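Local coordinates for SusD-like carbohydrate binding protein BF1063 (Bacteroides fragilis NCTC 9343, PDB 3I4G) that probably binds carbohydrates at the outer membrane of the bacterium as a member of the SusD family, at residues G393-L398 / Q407-E412; D213-A218 / D401-T406; A416-A421 / P426-V431; D223-G228 / D411-A416. All coordinates share one frame; numbering follows the deposited sequence.

Interaction 1. Residues G393-L398 / Q407-E412; sequences GYLECL and QGILDE
Ile409 points its CG2 methyl at CD1 of Leu398 and CD1 of Leu395, two residues one turn apart on helix 387-400. With CG1 beside the backbone N (chi1 -70°), CG2 is the branch turned to the partner helix. Its closer neighbour is CD1 of Leu398, tip to tip, at 3.7 Å. Leu395 comes in at a slant, with CD1 4.0 Å from the same Ile409 CG2. The other branch of Leu395 serves a second neighbour, CD2 lying 4.1 Å from Leu410 CD2, so one leucine bridges two consecutive residues of the opposing helix. Leu398 CD1 also rests on a face of the Tyr394 ring, 3.6 Å above its plane and displaced toward the rim. At the edge of that ring, near its plane, Tyr394 CE2 lies 3.9 Å from Glu412 OE2, the carboxylate turned 77° from the ring. A water binds Tyr394 OH at 2.7 Å; a bridge from this water to Glu412 OE2 remains doubtful. Glu412 is partly exposed here, whereas the leucines are buried. The two short helical segments run roughly antiparallel, at 148°, with axes 10.5 Å apart, a spacing filled by branched aliphatic chains. Such a helical hairpin suits the TPR-like, helix-rich architecture of SusD-family proteins. Helix 214-227 covers the tyrosine side, where His222 stacks on Tyr394, while helix 433-447 closes the leucine side through Val440 on Leu395 and Leu436 on Leu410.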
loop_
_atom_site.group_PDB
_atom_site.type_symbol
_atom_site.label_atom_id
_atom_site.label_comp_id
_atom_site.label_asym_id
_atom_site.label_seq_id
_atom_site.Cartn_x
_atom_site.Cartn_y
_atom_site.Cartn_z
ATOM N N GLY A 393 -9.939 1.106 -10.692
ATOM C CA GLY A 393 -11.048 1.199 -9.763
ATOM C C GLY A 393 -12.353 1.523 -10.459
ATOM O O GLY A 393 -13.412 0.968 -10.128
ATOM N N TYR A 394 -12.315 2.471 -11.393
ATOM C CA TYR A 394 -13.479 2.802 -12.207
ATOM C C TYR A 394 -14.014 1.555 -12.901
ATOM O O TYR A 394 -15.189 1.256 -12.827
ATOM C CB TYR A 394 -13.099 3.880 -13.217
ATOM C CG TYR A 394 -14.189 4.242 -14.203
ATOM C CD1 TYR A 394 -15.443 4.660 -13.785
ATOM C CD2 TYR A 394 -13.961 4.198 -15.572
ATOM C CE1 TYR A 394 -16.416 4.979 -14.687
ATOM C CE2 TYR A 394 -14.926 4.583 -16.479
ATOM C CZ TYR A 394 -16.154 4.945 -16.029
ATOM O OH TYR A 394 -17.108 5.309 -16.956
ATOM N N LEU A 395 -13.124 0.808 -13.566
ATOM C CA LEU A 395 -13.528 -0.390 -14.288
ATOM C C LEU A 395 -14.089 -1.434 -13.314
ATOM O O LEU A 395 -15.123 -2.041 -13.607
ATOM C CB LEU A 395 -12.356 -0.940 -15.091
ATOM C CG LEU A 395 -12.672 -2.171 -15.953
ATOM C CD1 LEU A 395 -13.825 -1.914 -16.934
ATOM C CD2 LEU A 395 -11.409 -2.605 -16.696
ATOM N N GLU A 396 -13.436 -1.676 -12.185
ATOM C CA GLU A 396 -13.949 -2.630 -11.203
ATOM C C GLU A 396 -15.356 -2.239 -10.786
ATOM O O GLU A 396 -16.247 -3.083 -10.710
ATOM C CB GLU A 396 -13.030 -2.723 -9.983
ATOM C CG GLU A 396 -13.555 -3.626 -8.878
ATOM C CD GLU A 396 -12.679 -3.750 -7.661
ATOM O OE1 GLU A 396 -11.541 -3.250 -7.625
ATOM O OE2 GLU A 396 -13.184 -4.408 -6.726
ATOM N N CYS A 397 -15.573 -0.965 -10.515
ATOM C CA CYS A 397 -16.885 -0.480 -10.076
ATOM C C CYS A 397 -17.939 -0.671 -11.162
ATOM O O CYS A 397 -19.085 -1.051 -10.864
ATOM C CB CYS A 397 -16.832 0.984 -9.611
ATOM S SG CYS A 397 -15.976 1.233 -8.053
ATOM N N LEU A 398 -17.602 -0.382 -12.412
ATOM C CA LEU A 398 -18.579 -0.583 -13.502
ATOM C C LEU A 398 -18.971 -2.043 -13.605
ATOM O O LEU A 398 -20.156 -2.366 -13.775
ATOM C CB LEU A 398 -18.020 -0.141 -14.846
ATOM C CG LEU A 398 -17.766 1.343 -15.050
ATOM C CD1 LEU A 398 -17.082 1.511 -16.442
ATOM C CD2 LEU A 398 -19.041 2.177 -14.967
ATOM N N GLN A 407 -15.323 -1.846 -25.630
ATOM C CA GLN A 407 -13.902 -1.782 -25.909
ATOM C C GLN A 407 -13.378 -0.367 -25.625
ATOM O O GLN A 407 -12.250 -0.222 -25.178
ATOM C CB GLN A 407 -13.587 -2.201 -27.344
ATOM C CG GLN A 407 -12.116 -2.361 -27.642
ATOM C CD GLN A 407 -11.495 -3.459 -26.794
ATOM O OE1 GLN A 407 -12.046 -4.557 -26.715
ATOM N NE2 GLN A 407 -10.351 -3.183 -26.177
ATOM N N GLY A 408 -14.171 0.673 -25.860
ATOM C CA GLY A 408 -13.761 2.032 -25.545
ATOM C C GLY A 408 -13.455 2.204 -24.067
ATOM O O GLY A 408 -12.475 2.867 -23.687
ATOM N N ILE A 409 -14.312 1.655 -23.216
ATOM C CA ILE A 409 -14.080 1.715 -21.758
ATOM C C ILE A 409 -12.823 0.939 -21.385
ATOM O O ILE A 409 -12.026 1.403 -20.580
ATOM C CB ILE A 409 -15.303 1.206 -20.981
ATOM C CG1 ILE A 409 -16.437 2.207 -21.114
ATOM C CG2 ILE A 409 -14.986 0.971 -19.485
ATOM C CD1 ILE A 409 -17.811 1.671 -20.661
ATOM N N LEU A 410 -12.632 -0.239 -21.972
ATOM C CA LEU A 410 -11.415 -1.000 -21.706
ATOM C C LEU A 410 -10.199 -0.188 -22.131
ATOM O O LEU A 410 -9.198 -0.146 -21.427
ATOM C CB LEU A 410 -11.431 -2.356 -22.426
ATOM C CG LEU A 410 -12.498 -3.360 -22.020
ATOM C CD1 LEU A 410 -12.496 -4.558 -22.953
ATOM C CD2 LEU A 410 -12.301 -3.820 -20.557
ATOM N N ASP A 411 -10.266 0.450 -23.293
ATOM C CA ASP A 411 -9.130 1.204 -23.809
ATOM C C ASP A 411 -8.765 2.406 -22.946
ATOM O O ASP A 411 -7.585 2.726 -22.818
ATOM C CB ASP A 411 -9.394 1.613 -25.258
ATOM C CG ASP A 411 -9.350 0.430 -26.198
ATOM O OD1 ASP A 411 -8.883 -0.678 -25.775
ATOM O OD2 ASP A 411 -9.765 0.603 -27.367
ATOM N N GLU A 412 -9.751 3.025 -22.307
ATOM C CA GLU A 412 -9.474 4.186 -21.449
ATOM C C GLU A 412 -9.029 3.770 -20.034
ATOM O O GLU A 412 -8.578 4.607 -19.265
ATOM C CB GLU A 412 -10.681 5.143 -21.387
ATOM C CG GLU A 412 -11.820 4.656 -20.594
ATOM C CD GLU A 412 -13.024 5.634 -20.536
ATOM O OE1 GLU A 412 -12.838 6.850 -20.750
ATOM O OE2 GLU A 412 -14.135 5.145 -20.248
HETATM O O HOH W 1 -16.261 6.011 -19.436
#

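Interaction 2. Residues D213-A218 / D401-T406; sequences DWKSGA and DNQTIT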
loop_
_atom_site.group_PDB
_atom_site.type_symbol
_atom_site.label_atom_id
_atom_site.label_comp_id
_atom_site.label_asym_id
_atom_site.label_seq_id
_atom_site.Cartn_x
_atom_site.Cartn_y
_atom_site.Cartn_z
ATOM N N ASP A 213 -21.000 0.149 -2.725
ATOM C CA ASP A 213 -21.817 1.120 -3.453
ATOM C C ASP A 213 -21.012 1.376 -4.721
ATOM O O ASP A 213 -20.372 2.412 -4.909
ATOM C CB ASP A 213 -22.086 2.402 -2.681
ATOM C CG ASP A 213 -22.977 3.352 -3.434
ATOM O OD1 ASP A 213 -23.320 3.066 -4.601
ATOM O OD2 ASP A 213 -23.330 4.425 -2.899
ATOM N N TRP A 214 -21.074 0.386 -5.595
ATOM C CA TRP A 214 -20.284 0.413 -6.807
ATOM C C TRP A 214 -20.640 1.539 -7.755
ATOM O O TRP A 214 -19.777 2.111 -8.425
ATOM C CB TRP A 214 -20.404 -0.949 -7.504
ATOM C CG TRP A 214 -20.047 -2.121 -6.627
ATOM C CD1 TRP A 214 -20.907 -3.059 -6.144
ATOM C CD2 TRP A 214 -18.746 -2.490 -6.155
ATOM N NE1 TRP A 214 -20.221 -3.986 -5.435
ATOM C CE2 TRP A 214 -18.900 -3.671 -5.415
ATOM C CE3 TRP A 214 -17.457 -1.972 -6.330
ATOM C CZ2 TRP A 214 -17.841 -4.317 -4.816
ATOM C CZ3 TRP A 214 -16.400 -2.634 -5.743
ATOM C CH2 TRP A 214 -16.608 -3.810 -5.018
ATOM N N LYS A 215 -21.915 1.902 -7.817
ATOM C CA LYS A 215 -22.347 2.997 -8.667
ATOM C C LYS A 215 -21.711 4.298 -8.232
ATOM O O LYS A 215 -21.187 5.060 -9.054
ATOM C CB LYS A 215 -23.871 3.125 -8.638
ATOM C CG LYS A 215 -24.376 4.129 -9.641
ATOM C CD LYS A 215 -25.927 4.178 -9.737
ATOM C CE LYS A 215 -26.552 2.826 -10.160
ATOM N NZ LYS A 215 -26.116 2.251 -11.513
ATOM N N SER A 216 -21.719 4.565 -6.932
ATOM C CA SER A 216 -21.113 5.810 -6.429
ATOM C C SER A 216 -19.597 5.779 -6.575
ATOM O O SER A 216 -18.968 6.813 -6.833
ATOM C CB SER A 216 -21.491 6.062 -4.970
ATOM O OG SER A 216 -22.885 6.296 -4.837
ATOM N N GLY A 217 -18.988 4.597 -6.431
ATOM C CA GLY A 217 -17.548 4.488 -6.577
ATOM C C GLY A 217 -17.154 4.753 -8.008
ATOM O O GLY A 217 -16.170 5.444 -8.253
ATOM N N ALA A 218 -17.889 4.189 -8.968
ATOM C CA ALA A 218 -17.572 4.460 -10.363
ATOM C C ALA A 218 -17.624 5.958 -10.627
ATOM O O ALA A 218 -16.757 6.498 -11.310
ATOM C CB ALA A 218 -18.553 3.742 -11.283
ATOM N N ASP A 401 -21.172 -2.986 -10.716
ATOM C CA ASP A 401 -22.471 -2.303 -10.819
ATOM C C ASP A 401 -23.276 -2.790 -12.026
ATOM O O ASP A 401 -24.300 -2.190 -12.344
ATOM C CB ASP A 401 -22.280 -0.803 -10.905
ATOM C CG ASP A 401 -23.561 -0.020 -10.655
ATOM O OD1 ASP A 401 -24.335 -0.414 -9.741
ATOM O OD2 ASP A 401 -23.758 1.022 -11.315
ATOM N N ASN A 402 -22.846 -3.826 -12.723
ATOM C CA ASN A 402 -23.664 -4.319 -13.842
ATOM C C ASN A 402 -23.819 -3.293 -14.988
ATOM O O ASN A 402 -24.838 -3.258 -15.676
ATOM C CB ASN A 402 -25.040 -4.830 -13.319
ATOM C CG ASN A 402 -24.899 -6.008 -12.354
ATOM O OD1 ASN A 402 -24.134 -6.946 -12.602
ATOM N ND2 ASN A 402 -25.652 -5.968 -11.259
ATOM N N GLN A 403 -22.802 -2.465 -15.204
ATOM C CA GLN A 403 -22.828 -1.518 -16.319
ATOM C C GLN A 403 -22.081 -2.177 -17.521
ATOM O O GLN A 403 -21.069 -2.817 -17.330
ATOM C CB GLN A 403 -22.267 -0.137 -15.903
ATOM C CG GLN A 403 -23.035 0.587 -14.743
ATOM C CD GLN A 403 -22.570 2.045 -14.469
ATOM O OE1 GLN A 403 -22.345 2.817 -15.412
ATOM N NE2 GLN A 403 -22.430 2.422 -13.168
ATOM N N THR A 404 -22.612 -2.028 -18.744
ATOM C CA THR A 404 -22.044 -2.624 -19.974
ATOM C C THR A 404 -20.630 -2.100 -20.212
ATOM O O THR A 404 -20.368 -0.914 -20.078
ATOM C CB THR A 404 -22.881 -2.341 -21.216
ATOM O OG1 THR A 404 -22.865 -0.929 -21.491
ATOM C CG2 THR A 404 -24.303 -2.819 -20.993
ATOM N N ILE A 405 -19.731 -3.024 -20.494
ATOM C CA ILE A 405 -18.359 -2.681 -20.756
ATOM C C ILE A 405 -18.138 -2.745 -22.261
ATOM O O ILE A 405 -18.519 -3.719 -22.914
ATOM C CB ILE A 405 -17.426 -3.657 -20.065
ATOM C CG1 ILE A 405 -17.779 -3.783 -18.563
ATOM C CG2 ILE A 405 -15.978 -3.244 -20.301
ATOM C CD1 ILE A 405 -17.720 -2.485 -17.799
ATOM N N THR A 406 -17.589 -1.672 -22.802
ATOM C CA THR A 406 -17.264 -1.573 -24.212
ATOM C C THR A 406 -15.759 -1.594 -24.406
ATOM O O THR A 406 -14.989 -1.352 -23.472
ATOM C CB THR A 406 -17.764 -0.267 -24.816
ATOM O OG1 THR A 406 -17.069 0.847 -24.239
ATOM C CG2 THR A 406 -19.278 -0.104 -24.610
HETATM O O HOH W 2 -21.753 5.357 -11.743
#
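Asp401 meets helix 214-227 at its first turn, and here the packing is close: its CB lies 3.9 Å from Trp214 CB, and the two CA atoms are 5.3 Å apart. The Trp214 ring leads away from this point toward Glu396 and Glu400 of helix 387-400. Lys215 folds round the carboxylate. Its chain is extended at first and then bends at chi3 and chi4 (-60° and -59°), which curls the ammonium back until NZ is 2.7 Å from Asp401 OD2. In this salt bridge NZ approaches on the syn side, 16° out of the carboxylate plane, and the lysine CB touches the same atom, at 3.4 Å from Asp401 OD2. In the conformer described, one of two modelled, Gln403 NE2 takes the anti lone pair of Asp401 OD2 at 2.7 Å, so two donors would hold one oxygen and limit rotation of the carboxylate.

Toward solvent the contact is looser. A water donates to Lys215 O at 2.8 Å and only weakly reaches the Gln403 amide, while the lysine itself is exposed. Asp213 is the N-cap of helix 214-227; its carboxylate accepts from Ser216 N, the capping bond, and from Ser216 OG. The contact therefore joins two helix ends: the start of helix 214-227, and the Schellman turn at Asn402 that finishes helix 387-400, with helix 197-211 behind Trp214 and the loop running on to helix 407-412.

Interaction 3. Residues A416-A421 / P426-V431; sequences AVRGRA and PPVTEV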
loop_
_atom_site.group_PDB
_atom_site.type_symbol
_atom_site.label_atom_id
_atom_site.label_comp_id
_atom_site.label_asym_id
_atom_site.label_seq_id
_atom_site.Cartn_x
_atom_site.Cartn_y
_atom_site.Cartn_z
ATOM N N ALA A 416 -5.091 1.403 -20.927
ATOM C CA ALA A 416 -4.226 2.568 -20.725
ATOM C C ALA A 416 -3.136 2.215 -19.708
ATOM O O ALA A 416 -1.981 2.655 -19.851
ATOM C CB ALA A 416 -5.051 3.767 -20.265
ATOM N N VAL A 417 -3.478 1.401 -18.715
ATOM C CA VAL A 417 -2.508 0.925 -17.729
ATOM C C VAL A 417 -1.562 -0.066 -18.377
ATOM O O VAL A 417 -0.336 0.094 -18.312
ATOM C CB VAL A 417 -3.219 0.283 -16.540
ATOM C CG1 VAL A 417 -2.248 -0.349 -15.570
ATOM C CG2 VAL A 417 -4.047 1.358 -15.825
ATOM N N ARG A 418 -2.097 -1.021 -19.113
ATOM C CA ARG A 418 -1.234 -2.000 -19.789
ATOM C C ARG A 418 -0.403 -1.399 -20.929
ATOM O O ARG A 418 0.697 -1.871 -21.245
ATOM C CB ARG A 418 -2.061 -3.156 -20.330
ATOM C CG ARG A 418 -2.624 -4.038 -19.226
ATOM C CD ARG A 418 -3.586 -5.082 -19.717
ATOM N NE ARG A 418 -2.973 -6.092 -20.569
ATOM C CZ ARG A 418 -2.325 -7.175 -20.133
ATOM N NH1 ARG A 418 -2.097 -7.379 -18.835
ATOM N NH2 ARG A 418 -1.839 -8.022 -21.026
ATOM N N GLY A 419 -0.954 -0.375 -21.559
ATOM C CA GLY A 419 -0.348 0.287 -22.706
ATOM C C GLY A 419 0.703 1.315 -22.392
ATOM O O GLY A 419 1.289 1.883 -23.294
ATOM N N ARG A 420 0.960 1.548 -21.107
ATOM C CA ARG A 420 2.020 2.409 -20.668
ATOM C C ARG A 420 3.267 2.082 -21.482
ATOM O O ARG A 420 3.604 0.904 -21.617
ATOM C CB ARG A 420 2.249 2.143 -19.155
ATOM C CG ARG A 420 3.234 3.036 -18.510
ATOM C CD ARG A 420 3.693 2.499 -17.182
ATOM N NE ARG A 420 2.627 2.327 -16.200
ATOM C CZ ARG A 420 2.184 3.293 -15.407
ATOM N NH1 ARG A 420 2.608 4.535 -15.518
ATOM N NH2 ARG A 420 1.241 3.020 -14.513
ATOM N N ALA A 421 3.991 3.058 -22.013
ATOM C CA ALA A 421 5.104 2.746 -22.938
ATOM C C ALA A 421 6.160 1.790 -22.411
ATOM O O ALA A 421 6.691 0.955 -23.154
ATOM C CB ALA A 421 5.778 4.046 -23.383
ATOM N N PRO A 426 -0.205 -6.604 -24.049
ATOM C CA PRO A 426 -1.313 -6.690 -24.996
ATOM C C PRO A 426 -2.656 -6.284 -24.425
ATOM O O PRO A 426 -2.995 -6.675 -23.314
ATOM C CB PRO A 426 -1.361 -8.184 -25.360
ATOM C CG PRO A 426 -0.127 -8.760 -24.966
ATOM C CD PRO A 426 0.493 -7.889 -23.913
ATOM N N PRO A 427 -3.452 -5.536 -25.201
ATOM C CA PRO A 427 -4.738 -5.089 -24.676
ATOM C C PRO A 427 -5.759 -6.200 -24.411
ATOM O O PRO A 427 -5.744 -7.265 -25.047
ATOM C CB PRO A 427 -5.263 -4.159 -25.777
ATOM C CG PRO A 427 -4.512 -4.497 -26.977
ATOM C CD PRO A 427 -3.184 -4.982 -26.534
ATOM N N VAL A 428 -6.578 -5.948 -23.396
ATOM C CA VAL A 428 -7.721 -6.765 -23.014
ATOM C C VAL A 428 -8.900 -6.417 -23.912
ATOM O O VAL A 428 -9.126 -5.252 -24.208
ATOM C CB VAL A 428 -8.093 -6.508 -21.530
ATOM C CG1 VAL A 428 -9.411 -7.172 -21.142
ATOM C CG2 VAL A 428 -6.963 -6.990 -20.618
ATOM N N THR A 429 -9.661 -7.430 -24.316
ATOM C CA THR A 429 -10.868 -7.269 -25.121
ATOM C C THR A 429 -12.104 -7.900 -24.462
ATOM O O THR A 429 -13.229 -7.757 -24.987
ATOM C CB THR A 429 -10.671 -7.889 -26.544
ATOM O OG1 THR A 429 -10.352 -9.283 -26.420
ATOM C CG2 THR A 429 -9.522 -7.189 -27.272
ATOM N N GLU A 430 -11.902 -8.547 -23.314
ATOM C CA GLU A 430 -12.958 -9.267 -22.603
ATOM C C GLU A 430 -13.986 -8.317 -22.067
ATOM O O GLU A 430 -13.630 -7.413 -21.303
ATOM C CB GLU A 430 -12.385 -10.066 -21.425
ATOM C CG GLU A 430 -13.479 -10.816 -20.636
ATOM C CD GLU A 430 -14.159 -11.826 -21.528
ATOM O OE1 GLU A 430 -13.472 -12.789 -21.936
ATOM O OE2 GLU A 430 -15.357 -11.653 -21.831
ATOM N N VAL A 431 -15.263 -8.532 -22.424
ATOM C CA VAL A 431 -16.325 -7.657 -21.896
ATOM C C VAL A 431 -17.387 -8.428 -21.072
ATOM O O VAL A 431 -18.294 -7.779 -20.538
ATOM C CB VAL A 431 -17.018 -6.846 -23.016
ATOM C CG1 VAL A 431 -15.975 -5.947 -23.750
ATOM C CG2 VAL A 431 -17.777 -7.774 -23.977
#
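Arg418 reaches from the last turn of helix 414-418 to Pro426, closing the chain reversal that leads to helix 433-447 in the helical SusD-family region.

The hydrogen bonds are a side-on grip by two nitrogens on one backbone oxygen. Arg418 NE donates to Pro426 O at 2.8 Å from above the carbonyl plane, whereas NH2 of Arg418, 2.9 Å from Pro426 O, lies in that plane on a lone pair. Both bonds stay within the guanidinium plane and are bent, at 150° and 142°, as expected when neighbouring N-H groups converge on a single acceptor. The bend at chi3 (66°) turns the edge of the guanidinium to the carbonyl.

Charge pairing lies outside the turn: NH1 forms a salt bridge with Glu443 and NH2 another with Glu292. These carboxylates probably help to keep the buried arginine charged and fix its plane.

The van der Waals contacts are few. Val428, backed by Ile414 and Ile439, crosses the arginine chain at about a right angle, its CG2 being 4.0 Å from Arg418 CD. Pro426 CD lies 3.7 Å from Arg418 NH2, on the opposite side of the guanidinium plane from Val428 CG2.

Interaction 4. Residues D223-G228 / D411-A416; sequences DIMELG and DETINA
Met225, present as selenomethionine, meets the partner segment through its terminal methyl. The van der Waals contacts all converge on that atom. The side chains of Met225 and Glu412 cross at about a right angle, with Met225 CE 3.7 Å from Glu412 CD and close also to CG and OE1. The same methyl, Met225 CE, lies 4.1 Å from CG2 of Thr413. The bend at chi3 (66°) turns CE out of the line of the chain, letting a single group touch both residues. The nearest CA atoms of the two segments, those of Met225 and Glu412, are 9.5 Å apart, and the long Met225 side chain bridges that distance. Tyr394 and Tyr387 of helix 387-400 also press on it.

The partner segment is a break between two short helices, 407-412 and 414-418, in the TPR-like helical part of the SusD fold; Thr413 leaves helical geometry and occupies the N-cap position of the second.

Polar contacts brace this break from within. Thr413 OG1 does not cap the new helix but bonds to Ile409 O, one turn back. Asn415 reaches back across the break: its ND2 donates to Asp411 OD1 at 2.9 Å, nearly straight at 165° and in the amide plane. The other end of that amide, Asn415 OD1, accepts from Val428 N, which ties the break to the following loop.

Behind Met225, helix 214-227 stops at Gly228, which has positive phi, and Ile224 of the same helix packs on Leu201 and Ala202 of helix 197-211.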
loop_
_atom_site.group_PDB
_atom_site.type_symbol
_atom_site.label_atom_id
_atom_site.label_comp_id
_atom_site.label_asym_id
_atom_site.label_seq_id
_atom_site.Cartn_x
_atom_site.Cartn_y
_atom_site.Cartn_z
ATOM N N ASP A 223 -15.086 10.949 -11.983
ATOM C CA ASP A 223 -14.932 12.395 -11.784
ATOM C C ASP A 223 -13.472 12.797 -11.871
ATOM O O ASP A 223 -13.150 13.839 -12.417
ATOM C CB ASP A 223 -15.494 12.855 -10.428
ATOM C CG ASP A 223 -17.016 12.872 -10.355
ATOM O OD1 ASP A 223 -17.676 12.806 -11.401
ATOM O OD2 ASP A 223 -17.543 12.999 -9.203
ATOM N N ILE A 224 -12.570 11.955 -11.359
ATOM C CA ILE A 224 -11.140 12.214 -11.485
ATOM C C ILE A 224 -10.740 12.192 -12.963
ATOM O O ILE A 224 -10.001 13.041 -13.480
ATOM C CB ILE A 224 -10.329 11.192 -10.678
ATOM C CG1 ILE A 224 -10.655 11.308 -9.186
ATOM C CG2 ILE A 224 -8.823 11.359 -10.940
ATOM C CD1 ILE A 224 -10.094 10.170 -8.369
HETATM N N MSE A 225 -11.168 11.151 -13.653
HETATM C CA MSE A 225 -10.876 11.041 -15.089
HETATM C C MSE A 225 -11.397 12.247 -15.881
HETATM O O MSE A 225 -10.670 12.817 -16.695
HETATM C CB MSE A 225 -11.462 9.733 -15.616
HETATM C CG MSE A 225 -10.917 8.467 -14.963
HETATM SE SE MSE A 225 -11.956 6.903 -15.252
HETATM C CE MSE A 225 -11.700 6.711 -17.251
ATOM N N GLU A 226 -12.616 12.681 -15.608
ATOM C CA GLU A 226 -13.224 13.770 -16.375
ATOM C C GLU A 226 -12.648 15.155 -16.052
ATOM O O GLU A 226 -12.738 16.069 -16.874
ATOM C CB GLU A 226 -14.739 13.721 -16.190
ATOM C CG GLU A 226 -15.359 12.538 -16.910
ATOM C CD GLU A 226 -16.853 12.458 -16.744
ATOM O OE1 GLU A 226 -17.364 12.818 -15.647
ATOM O OE2 GLU A 226 -17.508 12.016 -17.709
ATOM N N LEU A 227 -12.038 15.316 -14.882
ATOM C CA LEU A 227 -11.330 16.554 -14.581
ATOM C C LEU A 227 -10.159 16.721 -15.551
ATOM O O LEU A 227 -9.806 17.836 -15.965
ATOM C CB LEU A 227 -10.849 16.601 -13.128
ATOM C CG LEU A 227 -11.907 16.992 -12.095
ATOM C CD1 LEU A 227 -11.540 16.515 -10.709
ATOM C CD2 LEU A 227 -12.131 18.509 -12.145
ATOM N N GLY A 228 -9.541 15.615 -15.928
ATOM C CA GLY A 228 -8.550 15.668 -17.001
ATOM C C GLY A 228 -7.165 16.131 -16.645
ATOM O O GLY A 228 -6.363 16.436 -17.515
ATOM N N ASP A 411 -10.266 0.450 -23.293
ATOM C CA ASP A 411 -9.130 1.204 -23.809
ATOM C C ASP A 411 -8.765 2.406 -22.946
ATOM O O ASP A 411 -7.585 2.726 -22.818
ATOM C CB ASP A 411 -9.394 1.613 -25.258
ATOM C CG ASP A 411 -9.350 0.430 -26.198
ATOM O OD1 ASP A 411 -8.883 -0.678 -25.775
ATOM O OD2 ASP A 411 -9.765 0.603 -27.367
ATOM N N GLU A 412 -9.751 3.025 -22.307
ATOM C CA GLU A 412 -9.474 4.186 -21.449
ATOM C C GLU A 412 -9.029 3.770 -20.034
ATOM O O GLU A 412 -8.578 4.607 -19.265
ATOM C CB GLU A 412 -10.681 5.143 -21.387
ATOM C CG GLU A 412 -11.820 4.656 -20.594
ATOM C CD GLU A 412 -13.024 5.634 -20.536
ATOM O OE1 GLU A 412 -12.838 6.850 -20.750
ATOM O OE2 GLU A 412 -14.135 5.145 -20.248
ATOM N N THR A 413 -9.190 2.504 -19.670
ATOM C CA THR A 413 -8.905 2.058 -18.317
ATOM C C THR A 413 -7.786 1.025 -18.294
ATOM O O THR A 413 -6.610 1.372 -18.262
ATOM C CB THR A 413 -10.179 1.520 -17.602
ATOM O OG1 THR A 413 -10.774 0.424 -18.335
ATOM C CG2 THR A 413 -11.232 2.622 -17.407
ATOM N N ILE A 414 -8.140 -0.247 -18.300
ATOM C CA ILE A 414 -7.161 -1.313 -18.194
ATOM C C ILE A 414 -6.100 -1.281 -19.299
ATOM O O ILE A 414 -4.921 -1.540 -19.029
ATOM C CB ILE A 414 -7.870 -2.689 -18.127
ATOM C CG1 ILE A 414 -6.868 -3.796 -17.832
ATOM C CG2 ILE A 414 -8.687 -2.970 -19.402
ATOM C CD1 ILE A 414 -7.547 -5.047 -17.200
ATOM N N ASN A 415 -6.497 -0.934 -20.515
ATOM C CA ASN A 415 -5.528 -0.912 -21.614
ATOM C C ASN A 415 -4.647 0.344 -21.593
ATOM O O ASN A 415 -3.556 0.353 -22.168
ATOM C CB ASN A 415 -6.225 -1.123 -22.946
ATOM C CG ASN A 415 -6.851 -2.458 -23.026
ATOM O OD1 ASN A 415 -6.419 -3.368 -22.335
ATOM N ND2 ASN A 415 -7.867 -2.593 -23.862
ATOM N N ALA A 416 -5.091 1.403 -20.927
ATOM C CA ALA A 416 -4.226 2.568 -20.725
ATOM C C ALA A 416 -3.136 2.215 -19.708
ATOM O O ALA A 416 -1.981 2.655 -19.851
ATOM C CB ALA A 416 -5.051 3.767 -20.265
#

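Interaction 1 is the buried contact of the four, mainly aliphatic with a tyrosine and a glutamate alongside. Interaction 2, at the surface, relies on a salt bridge, while interactions 3 and 4 are partly buried. Helix 214-227 takes part twice, meeting the loop after helix 387-400 through its first turn in interaction 2 and the break at Thr413 through its last turns in interaction 4. Interactions 1 and 4 share Asp411 and Glu412; interactions 3 and 4 share Ala416. Val428 links interaction 3 to interactions 1 and 4, its O accepting from Gln407 and its N donating to Asn415. Charged side chains serve the turns of 2 and 3; methyl contacts beside a glutamate make 1 and 4.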